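Local coordinates for protein SAM-dependent O-methyltransferase (Thermotoga maritima, PDB 1O54) that probably methylates N1 of adenosine 58 in tRNA with S-adenosyl-L-methionine as methyl donor, working as a tetramer built from two dimers, at residues S102-A105 / M106-V110; N217-Q220 / E221-K225; I53-N56 / E57-E60. One frame throughout, in Å; residues are numbered along the deposited sequence.

Contact 1: residues S102-A105 / M106-V110; sequences SFIA and MMLDV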
loop_
_atom_site.group_PDB
_atom_site.type_symbol
_atom_site.label_atom_id
_atom_site.label_comp_id
_atom_site.label_asym_id
_atom_site.label_seq_id
_atom_site.Cartn_x
_atom_site.Cartn_y
_atom_site.Cartn_z
ATOM N N SER A 102 15.886 -6.337 8.136
ATOM C CA SER A 102 16.898 -5.584 7.412
ATOM C C SER A 102 16.772 -4.070 7.679
ATOM O O SER A 102 17.755 -3.357 7.970
ATOM C CB SER A 102 16.782 -5.919 5.905
ATOM O OG SER A 102 15.469 -5.697 5.367
ATOM N N PHE A 103 15.539 -3.594 7.583
ATOM C CA PHE A 103 15.231 -2.203 7.818
ATOM C C PHE A 103 15.542 -1.808 9.268
ATOM O O PHE A 103 16.168 -0.755 9.530
ATOM C CB PHE A 103 13.772 -1.963 7.468
ATOM C CG PHE A 103 13.306 -0.551 7.737
ATOM C CD1 PHE A 103 13.713 0.511 6.936
ATOM C CD2 PHE A 103 12.415 -0.304 8.765
ATOM C CE1 PHE A 103 13.254 1.810 7.190
ATOM C CE2 PHE A 103 11.942 0.953 8.995
ATOM C CZ PHE A 103 12.356 2.015 8.208
ATOM N N ILE A 104 15.109 -2.647 10.201
ATOM C CA ILE A 104 15.336 -2.350 11.613
ATOM C C ILE A 104 16.823 -2.270 11.913
ATOM O O ILE A 104 17.270 -1.347 12.587
ATOM C CB ILE A 104 14.681 -3.407 12.475
ATOM C CG1 ILE A 104 13.150 -3.267 12.392
ATOM C CG2 ILE A 104 15.197 -3.314 13.885
ATOM C CD1 ILE A 104 12.448 -4.452 12.912
ATOM N N ALA A 105 17.615 -3.188 11.367
ATOM C CA ALA A 105 19.066 -3.187 11.622
ATOM C C ALA A 105 19.730 -1.896 11.049
ATOM O O ALA A 105 20.616 -1.310 11.674
ATOM C CB ALA A 105 19.710 -4.451 11.082
ATOM N N MET A 106 19.270 -1.416 9.899
ATOM C CA MET A 106 19.806 -0.205 9.353
ATOM C C MET A 106 19.350 0.987 10.159
ATOM O O MET A 106 20.139 1.892 10.397
ATOM C CB MET A 106 19.459 -0.032 7.884
ATOM C CG MET A 106 20.348 1.047 7.222
ATOM S SD MET A 106 20.087 1.134 5.462
ATOM C CE MET A 106 21.216 2.536 4.998
ATOM N N MET A 107 18.083 1.005 10.569
ATOM C CA MET A 107 17.561 2.138 11.390
ATOM C C MET A 107 18.299 2.250 12.741
ATOM O O MET A 107 18.524 3.391 13.222
ATOM C CB MET A 107 16.060 2.033 11.623
ATOM C CG MET A 107 15.238 2.245 10.342
ATOM S SD MET A 107 15.056 3.980 9.958
ATOM C CE MET A 107 13.586 4.336 11.069
ATOM N N LEU A 108 18.648 1.086 13.312
ATOM C CA LEU A 108 19.486 0.985 14.535
ATOM C C LEU A 108 20.986 1.286 14.304
ATOM O O LEU A 108 21.774 1.364 15.275
ATOM C CB LEU A 108 19.332 -0.392 15.169
ATOM C CG LEU A 108 17.978 -0.715 15.790
ATOM C CD1 LEU A 108 17.944 -2.084 16.366
ATOM C CD2 LEU A 108 17.594 0.314 16.879
ATOM N N ASP A 109 21.358 1.516 13.045
ATOM C CA ASP A 109 22.722 1.877 12.647
ATOM C C ASP A 109 23.739 0.835 13.103
ATOM O O ASP A 109 24.884 1.187 13.431
ATOM C CB ASP A 109 23.106 3.257 13.175
ATOM C CG ASP A 109 24.297 3.857 12.434
ATOM O OD1 ASP A 109 24.372 3.778 11.178
ATOM O OD2 ASP A 109 25.186 4.444 13.066
ATOM N N VAL A 110 23.330 -0.437 13.125
ATOM C CA VAL A 110 24.210 -1.507 13.602
ATOM C C VAL A 110 25.418 -1.618 12.658
ATOM O O VAL A 110 25.267 -1.732 11.441
ATOM C CB VAL A 110 23.506 -2.869 13.762
ATOM C CG1 VAL A 110 24.435 -3.879 14.350
ATOM C CG2 VAL A 110 22.224 -2.734 14.586
#
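Phe103 O receives Met107 N at 2.8 Å, the shortest backbone bond in this last turn of helix 98-107, and the side chains of the two residues also meet. Met107 CG lies over one face of the Phe103 ring, 3.7 Å from its centroid and only 15° off the ring normal, a CH-pi contact. With CG beside the backbone N (chi1 -68°) and the chain bent again at chi2 and chi3, Met107 folds back on the ring; its SD stands obliquely 4.4 Å from the centroid, a Met-aromatic contact. One residue on, Ile104 CG2 and Leu108 CD1 lie side by side, 3.9 Å apart. The helix ends in a Schellman motif: Asp109 takes positive phi, Val110 N reaches back to Ala105 O at 3.2 Å, and Asp109 N bonds to Met106 O. Asp109 OD1 forms a salt bridge with Arg132 of the second subunit, tying this helix end to that subunit. Within its own chain the turn is wedged between the sheet and helix 125-134: Ile104 packs on Met264 and Phe266 of strand 263-269 and on Ala210 and Val212 of strand 207-213, while Ala105 packs on Val129 and Val110 on Ala133 of helix 125-134.

Contact 2: residues N217-Q220 / E221-K225; sequences NQVQ and ETLKK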
loop_
_atom_site.group_PDB
_atom_site.type_symbol
_atom_site.label_atom_id
_atom_site.label_comp_id
_atom_site.label_asym_id
_atom_site.label_seq_id
_atom_site.Cartn_x
_atom_site.Cartn_y
_atom_site.Cartn_z
ATOM N N ASN A 217 -3.143 -1.409 19.329
ATOM C CA ASN A 217 -3.242 -1.236 20.789
ATOM C C ASN A 217 -1.869 -1.279 21.454
ATOM O O ASN A 217 -1.544 -0.497 22.312
ATOM C CB ASN A 217 -4.145 -2.343 21.419
ATOM C CG ASN A 217 -5.483 -2.520 20.704
ATOM O OD1 ASN A 217 -6.559 -2.156 21.243
ATOM N ND2 ASN A 217 -5.446 -3.079 19.521
ATOM N N GLN A 218 -1.067 -2.251 21.065
ATOM C CA GLN A 218 0.270 -2.385 21.604
ATOM C C GLN A 218 1.154 -1.200 21.229
ATOM O O GLN A 218 1.948 -0.760 22.052
ATOM C CB GLN A 218 0.924 -3.664 21.102
ATOM C CG GLN A 218 0.448 -4.918 21.772
ATOM C CD GLN A 218 0.839 -6.132 20.987
ATOM O OE1 GLN A 218 0.480 -6.232 19.828
ATOM N NE2 GLN A 218 1.593 -7.054 21.602
ATOM N N VAL A 219 1.039 -0.697 19.998
ATOM C CA VAL A 219 1.755 0.507 19.620
ATOM C C VAL A 219 1.408 1.666 20.530
ATOM O O VAL A 219 2.285 2.359 21.029
ATOM C CB VAL A 219 1.522 0.916 18.125
ATOM C CG1 VAL A 219 2.206 2.253 17.830
ATOM C CG2 VAL A 219 2.006 -0.181 17.169
ATOM N N GLN A 220 0.116 1.874 20.761
ATOM C CA GLN A 220 -0.345 2.963 21.612
ATOM C C GLN A 220 0.264 2.881 23.015
ATOM O O GLN A 220 0.764 3.890 23.545
ATOM C CB GLN A 220 -1.858 2.941 21.672
ATOM C CG GLN A 220 -2.531 3.199 20.325
ATOM C CD GLN A 220 -3.934 2.612 20.188
ATOM O OE1 GLN A 220 -4.566 2.195 21.171
ATOM N NE2 GLN A 220 -4.416 2.583 18.976
ATOM N N GLU A 221 0.216 1.694 23.633
ATOM C CA GLU A 221 0.727 1.516 24.973
ATOM C C GLU A 221 2.258 1.719 25.023
ATOM O O GLU A 221 2.792 2.343 25.953
ATOM C CB GLU A 221 0.325 0.131 25.504
ATOM C CG GLU A 221 0.613 -0.089 26.984
ATOM C CD GLU A 221 -0.124 0.850 27.930
ATOM O OE1 GLU A 221 -1.290 1.157 27.680
ATOM O OE2 GLU A 221 0.486 1.272 28.946
ATOM N N THR A 222 2.958 1.243 23.999
ATOM C CA THR A 222 4.410 1.345 23.949
ATOM C C THR A 222 4.841 2.789 23.777
ATOM O O THR A 222 5.759 3.268 24.465
ATOM C CB THR A 222 4.934 0.448 22.813
ATOM O OG1 THR A 222 4.548 -0.911 23.055
ATOM C CG2 THR A 222 6.465 0.443 22.793
ATOM N N LEU A 223 4.141 3.517 22.900
ATOM C CA LEU A 223 4.422 4.934 22.716
ATOM C C LEU A 223 4.221 5.728 24.001
ATOM O O LEU A 223 5.028 6.606 24.309
ATOM C CB LEU A 223 3.524 5.518 21.646
ATOM C CG LEU A 223 3.854 5.169 20.210
ATOM C CD1 LEU A 223 2.741 5.649 19.316
ATOM C CD2 LEU A 223 5.160 5.791 19.790
ATOM N N LYS A 224 3.170 5.417 24.744
ATOM C CA LYS A 224 2.914 6.107 26.016
ATOM C C LYS A 224 4.115 5.955 26.946
ATOM O O LYS A 224 4.549 6.908 27.591
ATOM C CB LYS A 224 1.679 5.534 26.701
ATOM C CG LYS A 224 1.334 6.291 27.963
ATOM C CD LYS A 224 -0.032 5.966 28.467
ATOM C CE LYS A 224 -0.339 6.783 29.735
ATOM N NZ LYS A 224 -0.543 8.258 29.428
ATOM N N LYS A 225 4.627 4.735 27.026
ATOM C CA LYS A 225 5.739 4.440 27.919
ATOM C C LYS A 225 7.037 5.137 27.469
ATOM O O LYS A 225 7.771 5.722 28.270
ATOM C CB LYS A 225 5.885 2.924 28.037
ATOM C CG LYS A 225 7.053 2.484 28.866
ATOM C CD LYS A 225 6.985 3.006 30.283
ATOM C CE LYS A 225 5.729 2.520 30.994
#
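Thr222 and Gln218 are joined across one turn of helix 216-228, which packs against the sheet of the Rossmann-like methyltransferase fold. Thr222 CB comes within 3.3 Å of Gln218 O. From there the side chain forks: OG1, beside the backbone N (chi1 -60°), turns back to donate to Gln218 O at 2.8 Å, while CG2 takes the branch anti to that N. Gln218 O thus accepts twice from one residue, because Thr222 N also bonds to it at 3.0 Å, and the two donors arrive from opposite faces of the carbonyl plane. This buried hydroxyl is thereby satisfied within its own helix, and the threonine can pack on Thr211 and Cys213 of strand 207-213 and on Trp193. A valine here would probably leave Gln218 O with the backbone donor alone and put an apolar methyl against that carbonyl oxygen. Next along the helix, Val219 and Leu223 lie side by side, pointing the same way, and both pack on Val236 of strand 234-245; Pro248 of the second subunit packs on Leu223. Leu223 N bonds to Val219 O at 2.9 Å, and beside that bond Val219 CG1 touches Leu223 CD1 at 3.7 Å.

Contact 3: residues I53-N56 / E57-E60; sequences IDLN and EVFE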
loop_
_atom_site.group_PDB
_atom_site.type_symbol
_atom_site.label_atom_id
_atom_site.label_comp_id
_atom_site.label_asym_id
_atom_site.label_seq_id
_atom_site.Cartn_x
_atom_site.Cartn_y
_atom_site.Cartn_z
ATOM N N ILE A 53 15.860 -37.400 -5.523
ATOM C CA ILE A 53 17.146 -36.723 -5.689
ATOM C C ILE A 53 18.191 -37.510 -4.894
ATOM O O ILE A 53 18.068 -37.694 -3.695
ATOM C CB ILE A 53 17.070 -35.267 -5.209
ATOM C CG1 ILE A 53 15.909 -34.543 -5.900
ATOM C CG2 ILE A 53 18.382 -34.566 -5.502
ATOM C CD1 ILE A 53 15.396 -33.339 -5.157
ATOM N N ASP A 54 19.212 -37.982 -5.595
ATOM C CA ASP A 54 20.330 -38.665 -4.970
ATOM C C ASP A 54 21.392 -37.653 -4.512
ATOM O O ASP A 54 22.096 -37.080 -5.340
ATOM C CB ASP A 54 20.924 -39.635 -5.996
ATOM C CG ASP A 54 22.058 -40.460 -5.440
ATOM O OD1 ASP A 54 22.392 -40.299 -4.246
ATOM O OD2 ASP A 54 22.658 -41.321 -6.119
ATOM N N LEU A 55 21.505 -37.428 -3.205
ATOM C CA LEU A 55 22.421 -36.389 -2.705
ATOM C C LEU A 55 23.897 -36.713 -2.951
ATOM O O LEU A 55 24.711 -35.804 -3.052
ATOM C CB LEU A 55 22.184 -36.108 -1.219
ATOM C CG LEU A 55 20.785 -35.588 -0.863
ATOM C CD1 LEU A 55 20.703 -35.237 0.631
ATOM C CD2 LEU A 55 20.405 -34.383 -1.685
ATOM N N ASN A 56 24.243 -37.990 -3.078
ATOM C CA ASN A 56 25.598 -38.356 -3.539
ATOM C C ASN A 56 26.050 -37.598 -4.787
ATOM O O ASN A 56 27.217 -37.206 -4.894
ATOM C CB ASN A 56 25.708 -39.865 -3.788
ATOM C CG ASN A 56 25.891 -40.641 -2.508
ATOM O OD1 ASN A 56 26.291 -40.078 -1.490
ATOM N ND2 ASN A 56 25.609 -41.944 -2.551
ATOM N N GLU A 57 25.121 -37.381 -5.715
ATOM C CA GLU A 57 25.397 -36.616 -6.938
ATOM C C GLU A 57 25.808 -35.194 -6.654
ATOM O O GLU A 57 26.616 -34.626 -7.374
ATOM C CB GLU A 57 24.169 -36.580 -7.860
ATOM C CG GLU A 57 23.692 -37.937 -8.351
ATOM C CD GLU A 57 22.692 -37.820 -9.500
ATOM O OE1 GLU A 57 22.950 -37.033 -10.438
ATOM O OE2 GLU A 57 21.658 -38.526 -9.481
ATOM N N VAL A 58 25.222 -34.595 -5.615
ATOM C CA VAL A 58 25.520 -33.234 -5.274
ATOM C C VAL A 58 26.993 -33.045 -4.928
ATOM O O VAL A 58 27.570 -32.021 -5.280
ATOM C CB VAL A 58 24.611 -32.713 -4.126
ATOM C CG1 VAL A 58 24.991 -31.318 -3.760
ATOM C CG2 VAL A 58 23.147 -32.785 -4.561
ATOM N N PHE A 59 27.607 -34.039 -4.275
ATOM C CA PHE A 59 29.034 -33.934 -3.937
ATOM C C PHE A 59 29.939 -33.880 -5.184
ATOM O O PHE A 59 31.098 -33.455 -5.092
ATOM C CB PHE A 59 29.500 -35.083 -3.057
ATOM C CG PHE A 59 28.801 -35.162 -1.737
ATOM C CD1 PHE A 59 27.920 -36.186 -1.475
ATOM C CD2 PHE A 59 29.018 -34.209 -0.762
ATOM C CE1 PHE A 59 27.261 -36.275 -0.244
ATOM C CE2 PHE A 59 28.343 -34.287 0.478
ATOM C CZ PHE A 59 27.478 -35.341 0.728
ATOM N N GLU A 60 29.416 -34.311 -6.324
ATOM C CA GLU A 60 30.179 -34.285 -7.594
ATOM C C GLU A 60 29.824 -33.112 -8.477
ATOM O O GLU A 60 30.183 -33.106 -9.669
ATOM C CB GLU A 60 29.906 -35.543 -8.377
ATOM C CG GLU A 60 29.955 -36.813 -7.566
ATOM C CD GLU A 60 31.311 -37.022 -6.906
ATOM O OE1 GLU A 60 32.152 -36.090 -6.851
ATOM O OE2 GLU A 60 31.509 -38.117 -6.433
HETATM O O HOH W 1 19.372 -37.146 -8.396
HETATM O O HOH W 2 29.484 -38.735 -4.189
#
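Asp54 and Glu57 meet where strand 51-54 runs into the short helix 55-58. Glu57 N donates to Asp54 O at 3.1 Å, though the donor stands above the carbonyl plane, 47° out of it. The Glu57 side chain crosses that of Asp54 at about a right angle, its CG 4.0 Å from Asp54 CB. The carboxylate planes stand nearly perpendicular, with Asp54 OD2 and Glu57 OE2 4.5 Å apart; such like charges would be expected to disfavour each other mildly. A water donates to Glu57 OE2 and accepts from Asp54 N, bridging the two residues. Asp54 occupies the N-cap: with CG anti to the backbone N (chi1 -177°), its OD1 accepts a weak bond from Asn56 N at 3.2 Å. The helix that follows is loosely bonded. Val58 N to Leu55 O and Phe59 N to Asn56 O are both weak, at N-H...O angles of 130°. Asn56 O has further neighbours: it lies at the edge of the Phe59 ring, near its plane, and takes a second water, which also donates to Glu60 OE2. Phe59 CD1 comes to 3.6 Å from Leu55 O. Farther out, the Asn56 side chain is positioned by its OD1, which accepts from Asp43 N, and a backbone bond ties Leu55 to Lys44. Ile53, paired through its backbone with Leu46, packs on Leu28 and Phe30 of strand 25-30, Val58 rests on Leu20 and Leu40, and both Ile53 and Glu57 touch Ile67 of strand 66-68.

How the contacts relate
Contact 1 is the core one, with nearly every residue buried; contacts 2 and 3 are only partly buried. Contacts 1 and 2 belong to the methyltransferase domain, their centres about 21 Å apart. They do not touch, yet both pack on strands 207-213, 234-245 and 263-269, but on alternate residues, consistent with helices on opposite faces of the sheet, and both reach the second subunit. Contact 3 lies on the far side of the chain's centre, about 53 Å between centres from contact 2, among the small antiparallel strands near the N-terminus, and no other subunit touches it. The chemistry follows: aromatic and sulfur packing in contact 1, a hydroxyl folded onto its helix in contact 2, carboxylates and bridging waters in contact 3.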